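PDB 5WIX: p-47 protein from Clostridium botulinum E1 str. 'BoNT E Beluga', which is of unknown function but has a tulip-domain fold resembling bactericidal/permeability-increasing protein, which probably points to binding of lipids or other hydrophobic ligands. Local coordinates for residues 103-115 with 119-129. Numbering follows the deposited sequence.
Sequences PILEIKLDFFNDA and HIKELKFSFGN
Phe111 and Leu123 face each other as a non-hydrogen-bonded pair of an antiparallel β-hairpin, their CA atoms 4.4 Å apart. Leu123 carries its CG anti to the backbone N (chi1 -177°), which brings the isopropyl end obliquely to the CD1-CE1 side of the Phe111 ring; CD1 of Leu123 lies 3.6 Å from CD1 of Phe111. The same methyl reaches back to CB of Leu109, so one leucine bridges two residues of the partner strand. Leu109 in turn puts CD2 3.5 Å from CD1 of Phe125, and the apolar row continues to Ile107: its CD1 meets CE1 of Phe125, while CG2 comes in at the edge of the Phe127 ring, near its plane, and also borders Phe125. Near the turn, on the Phe111 side, the side chains of Asn113 and Lys121 run side by side in the same direction.

Phe112 points to the opposite face, with Glu122 and Lys124. CB of Ser126 lies 3.9 Å from CE2 of Phe112, in an oblique approach, and the Lys124 chain crosses the Phe112 side chain at about a right angle. OD1 of Asp114 and OE1 of Glu122 are 3.9 Å apart, their carboxylate planes 56° apart.

Backbone bonds fix the pairing: Glu122 N donates to Phe112 O at 2.9 Å (the return bond is modelled too short for its length to be trusted), Lys124 N to Asp110 O with an N-H...O angle of 168°, and Ser126 N to Lys108 O at 2.9 Å. The short strand axes depart from antiparallel, at 142°, consistent with a strongly twisted hairpin.

Leu109, Phe111 and Leu123 all touch Phe192, and Phe111 also meets Phe190 edge-to-face. The hairpin thereby packs against strand 187-195, an edge strand of a second antiparallel sheet, while within its own sheet strand 104-113 pairs with strands 78-85 and 138-140, and strand 120-125 with strand 174-177.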
loop_
_atom_site.group_PDB
_atom_site.type_symbol
_atom_site.label_atom_id
_atom_site.label_comp_id
_atom_site.label_asym_id
_atom_site.label_seq_id
_atom_site.Cartn_x
_atom_site.Cartn_y
_atom_site.Cartn_z
ATOM N N PRO A 103 14.950 11.789 -29.155
ATOM C CA PRO A 103 14.574 12.905 -28.285
ATOM C C PRO A 103 14.216 12.446 -26.887
ATOM O O PRO A 103 13.809 11.297 -26.673
ATOM C CB PRO A 103 13.353 13.514 -28.988
ATOM C CG PRO A 103 12.818 12.448 -29.865
ATOM C CD PRO A 103 13.963 11.553 -30.227
ATOM N N ILE A 104 14.369 13.350 -25.930
ATOM C CA ILE A 104 13.995 13.038 -24.565
ATOM C C ILE A 104 12.999 14.058 -24.042
ATOM O O ILE A 104 13.278 15.266 -23.966
ATOM C CB ILE A 104 15.223 12.981 -23.658
ATOM C CG1 ILE A 104 16.143 11.839 -24.106
ATOM C CG2 ILE A 104 14.800 12.831 -22.209
ATOM C CD1 ILE A 104 17.204 11.465 -23.097
ATOM N N LEU A 105 11.830 13.541 -23.693
ATOM C CA LEU A 105 10.699 14.349 -23.264
ATOM C C LEU A 105 10.391 14.143 -21.796
ATOM O O LEU A 105 10.783 13.142 -21.202
ATOM C CB LEU A 105 9.462 13.997 -24.089
ATOM C CG LEU A 105 9.746 13.879 -25.579
ATOM C CD1 LEU A 105 8.570 13.277 -26.338
ATOM C CD2 LEU A 105 10.053 15.270 -26.076
ATOM N N GLU A 106 9.690 15.107 -21.219
ATOM C CA GLU A 106 9.008 14.923 -19.945
ATOM C C GLU A 106 7.532 15.105 -20.223
ATOM O O GLU A 106 7.149 16.076 -20.883
ATOM C CB GLU A 106 9.479 15.922 -18.887
ATOM C CG GLU A 106 10.733 15.512 -18.145
ATOM C CD GLU A 106 11.047 16.479 -17.019
ATOM O OE1 GLU A 106 11.677 16.056 -16.023
ATOM O OE2 GLU A 106 10.652 17.662 -17.127
ATOM N N ILE A 107 6.705 14.173 -19.752
ATOM C CA ILE A 107 5.262 14.246 -19.989
ATOM C C ILE A 107 4.415 14.050 -18.723
ATOM O O ILE A 107 4.863 13.444 -17.745
ATOM C CB ILE A 107 4.810 13.198 -21.021
ATOM C CG1 ILE A 107 5.861 13.008 -22.104
ATOM C CG2 ILE A 107 3.513 13.621 -21.664
ATOM C CD1 ILE A 107 5.338 12.257 -23.302
ATOM N N LYS A 108 3.185 14.569 -18.766
ATOM C CA LYS A 108 2.248 14.482 -17.656
ATOM C C LYS A 108 1.312 13.270 -17.750
ATOM O O LYS A 108 0.770 12.937 -18.817
ATOM C CB LYS A 108 1.411 15.764 -17.558
ATOM C CG LYS A 108 0.305 15.691 -16.505
ATOM C CD LYS A 108 -0.571 16.934 -16.478
ATOM C CE LYS A 108 0.074 18.032 -15.661
ATOM N NZ LYS A 108 -0.926 19.038 -15.223
ATOM N N LEU A 109 1.137 12.611 -16.613
ATOM C CA LEU A 109 0.091 11.624 -16.476
ATOM C C LEU A 109 -1.023 12.169 -15.591
ATOM O O LEU A 109 -0.781 12.932 -14.647
ATOM C CB LEU A 109 0.640 10.339 -15.887
ATOM C CG LEU A 109 1.802 9.750 -16.663
ATOM C CD1 LEU A 109 2.160 8.405 -16.070
ATOM C CD2 LEU A 109 1.415 9.618 -18.116
ATOM N N ASP A 110 -2.252 11.795 -15.907
ATOM C CA ASP A 110 -3.357 12.106 -15.016
ATOM C C ASP A 110 -4.381 10.986 -15.060
ATOM O O ASP A 110 -4.343 10.120 -15.942
ATOM C CB ASP A 110 -3.997 13.444 -15.373
ATOM C CG ASP A 110 -4.541 14.160 -14.154
ATOM O OD1 ASP A 110 -4.892 13.455 -13.179
ATOM O OD2 ASP A 110 -4.612 15.411 -14.162
ATOM N N PHE A 111 -5.288 10.988 -14.097
ATOM C CA PHE A 111 -6.290 9.937 -14.047
ATOM C C PHE A 111 -7.493 10.337 -14.892
ATOM O O PHE A 111 -7.908 11.496 -14.883
ATOM C CB PHE A 111 -6.672 9.645 -12.595
ATOM C CG PHE A 111 -5.489 9.278 -11.724
ATOM C CD1 PHE A 111 -4.873 8.031 -11.842
ATOM C CD2 PHE A 111 -4.971 10.193 -10.804
ATOM C CE1 PHE A 111 -3.762 7.695 -11.037
ATOM C CE2 PHE A 111 -3.866 9.869 -9.996
ATOM C CZ PHE A 111 -3.262 8.623 -10.110
ATOM N N PHE A 112 -8.017 9.375 -15.650
ATOM C CA PHE A 112 -9.142 9.591 -16.563
ATOM C C PHE A 112 -10.292 8.647 -16.215
ATOM O O PHE A 112 -10.133 7.425 -16.271
ATOM C CB PHE A 112 -8.707 9.377 -18.024
ATOM C CG PHE A 112 -8.046 10.572 -18.654
ATOM C CD1 PHE A 112 -8.427 11.007 -19.918
ATOM C CD2 PHE A 112 -7.049 11.259 -17.989
ATOM C CE1 PHE A 112 -7.822 12.106 -20.507
ATOM C CE2 PHE A 112 -6.448 12.356 -18.562
ATOM C CZ PHE A 112 -6.833 12.783 -19.826
ATOM N N ASN A 113 -11.445 9.202 -15.850
ATOM C CA ASN A 113 -12.605 8.366 -15.551
ATOM C C ASN A 113 -12.985 7.531 -16.768
ATOM O O ASN A 113 -12.736 7.921 -17.907
ATOM C CB ASN A 113 -13.792 9.218 -15.089
ATOM C CG ASN A 113 -13.535 9.905 -13.758
ATOM O OD1 ASN A 113 -12.398 10.246 -13.433
ATOM N ND2 ASN A 113 -14.590 10.101 -12.979
ATOM N N ASP A 114 -13.581 6.376 -16.517
ATOM C CA ASP A 114 -13.853 5.403 -17.569
ATOM C C ASP A 114 -15.255 5.544 -18.174
ATOM O O ASP A 114 -16.200 5.956 -17.498
ATOM C CB ASP A 114 -13.663 3.989 -17.010
ATOM C CG ASP A 114 -13.589 2.940 -18.094
ATOM O OD1 ASP A 114 -13.260 3.303 -19.246
ATOM O OD2 ASP A 114 -13.844 1.755 -17.789
ATOM N N ALA A 115 -15.383 5.198 -19.453
ATOM C CA ALA A 115 -16.680 5.195 -20.119
ATOM C C ALA A 115 -17.399 3.871 -19.891
ATOM O O ALA A 115 -18.568 3.727 -20.244
ATOM C CB ALA A 115 -16.519 5.460 -21.605
ATOM N N HIS A 119 -16.617 4.128 -11.866
ATOM C CA HIS A 119 -16.022 3.951 -10.544
ATOM C C HIS A 119 -14.595 3.408 -10.621
ATOM O O HIS A 119 -13.875 3.357 -9.617
ATOM C CB HIS A 119 -16.894 3.035 -9.693
ATOM C CG HIS A 119 -17.983 3.759 -8.971
ATOM N ND1 HIS A 119 -18.074 5.135 -8.964
ATOM C CD2 HIS A 119 -19.026 3.306 -8.234
ATOM C CE1 HIS A 119 -19.126 5.499 -8.251
ATOM N NE2 HIS A 119 -19.721 4.411 -7.800
ATOM N N ILE A 120 -14.192 3.009 -11.821
ATOM C CA ILE A 120 -12.805 2.665 -12.094
ATOM C C ILE A 120 -12.123 3.843 -12.781
ATOM O O ILE A 120 -12.428 4.149 -13.932
ATOM C CB ILE A 120 -12.695 1.398 -12.972
ATOM C CG1 ILE A 120 -13.014 0.159 -12.136
ATOM C CG2 ILE A 120 -11.300 1.279 -13.609
ATOM C CD1 ILE A 120 -12.859 -1.155 -12.885
ATOM N N LYS A 121 -11.218 4.512 -12.070
ATOM C CA LYS A 121 -10.463 5.619 -12.657
ATOM C C LYS A 121 -9.194 5.071 -13.309
ATOM O O LYS A 121 -8.600 4.106 -12.824
ATOM C CB LYS A 121 -10.138 6.683 -11.604
ATOM C CG LYS A 121 -11.323 7.066 -10.698
ATOM C CD LYS A 121 -12.569 7.483 -11.491
ATOM C CE LYS A 121 -13.663 8.057 -10.591
ATOM N NZ LYS A 121 -13.305 9.380 -9.999
ATOM N N GLU A 122 -8.787 5.681 -14.417
ATOM C CA GLU A 122 -7.782 5.086 -15.300
ATOM C C GLU A 122 -6.587 6.014 -15.570
ATOM O O GLU A 122 -6.759 7.182 -15.919
ATOM C CB GLU A 122 -8.454 4.684 -16.614
ATOM C CG GLU A 122 -7.538 4.042 -17.621
ATOM C CD GLU A 122 -8.290 3.522 -18.830
ATOM O OE1 GLU A 122 -9.438 3.052 -18.662
ATOM O OE2 GLU A 122 -7.738 3.591 -19.950
ATOM N N LEU A 123 -5.375 5.495 -15.406
ATOM C CA LEU A 123 -4.186 6.335 -15.524
ATOM C C LEU A 123 -3.579 6.263 -16.927
ATOM O O LEU A 123 -3.099 5.213 -17.364
ATOM C CB LEU A 123 -3.146 5.947 -14.473
ATOM C CG LEU A 123 -1.904 6.838 -14.481
ATOM C CD1 LEU A 123 -2.290 8.302 -14.394
ATOM C CD2 LEU A 123 -0.957 6.481 -13.358
ATOM N N LYS A 124 -3.607 7.394 -17.628
ATOM C CA LYS A 124 -3.142 7.461 -19.008
ATOM C C LYS A 124 -2.215 8.655 -19.178
ATOM O O LYS A 124 -2.040 9.437 -18.242
ATOM C CB LYS A 124 -4.332 7.556 -19.974
ATOM C CG LYS A 124 -5.326 6.400 -19.853
ATOM C CD LYS A 124 -6.164 6.195 -21.120
ATOM C CE LYS A 124 -7.168 7.322 -21.343
ATOM N NZ LYS A 124 -7.857 7.209 -22.667
ATOM N N PHE A 125 -1.605 8.784 -20.357
ATOM C CA PHE A 125 -0.894 10.013 -20.739
ATOM C C PHE A 125 -1.858 11.185 -20.842
ATOM O O PHE A 125 -3.042 10.974 -21.099
ATOM C CB PHE A 125 -0.222 9.839 -22.082
ATOM C CG PHE A 125 1.113 9.171 -22.034
ATOM C CD1 PHE A 125 2.209 9.813 -21.470
ATOM C CD2 PHE A 125 1.297 7.930 -22.633
ATOM C CE1 PHE A 125 3.470 9.206 -21.467
ATOM C CE2 PHE A 125 2.548 7.320 -22.640
ATOM C CZ PHE A 125 3.637 7.960 -22.057
ATOM N N SER A 126 -1.377 12.417 -20.693
ATOM C CA SER A 126 -2.274 13.558 -20.919
ATOM C C SER A 126 -1.573 14.820 -21.421
ATOM O O SER A 126 -0.832 15.463 -20.681
ATOM C CB SER A 126 -3.052 13.890 -19.636
ATOM O OG SER A 126 -2.318 14.747 -18.776
ATOM N N PHE A 127 -1.830 15.185 -22.674
ATOM C CA PHE A 127 -1.256 16.413 -23.221
ATOM C C PHE A 127 -2.354 17.429 -23.511
ATOM O O PHE A 127 -2.583 17.808 -24.663
ATOM C CB PHE A 127 -0.444 16.158 -24.499
ATOM C CG PHE A 127 0.024 14.743 -24.670
ATOM C CD1 PHE A 127 0.783 14.117 -23.701
ATOM C CD2 PHE A 127 -0.269 14.046 -25.830
ATOM C CE1 PHE A 127 1.211 12.806 -23.879
ATOM C CE2 PHE A 127 0.158 12.743 -26.009
ATOM C CZ PHE A 127 0.902 12.125 -25.034
ATOM N N GLY A 128 -3.036 17.864 -22.458
ATOM C CA GLY A 128 -4.068 18.872 -22.600
ATOM C C GLY A 128 -3.467 20.248 -22.806
ATOM O O GLY A 128 -2.640 20.457 -23.697
ATOM N N ASN A 129 -3.881 21.189 -21.967
ATOM C CA ASN A 129 -3.368 22.546 -22.035
ATOM C C ASN A 129 -3.362 23.191 -20.660
ATOM O O ASN A 129 -4.354 23.118 -19.937
ATOM C CB ASN A 129 -4.197 23.383 -23.009
ATOM C CG ASN A 129 -3.356 24.389 -23.774
ATOM O OD1 ASN A 129 -2.272 24.778 -23.331
ATOM N ND2 ASN A 129 -3.853 24.814 -24.929
#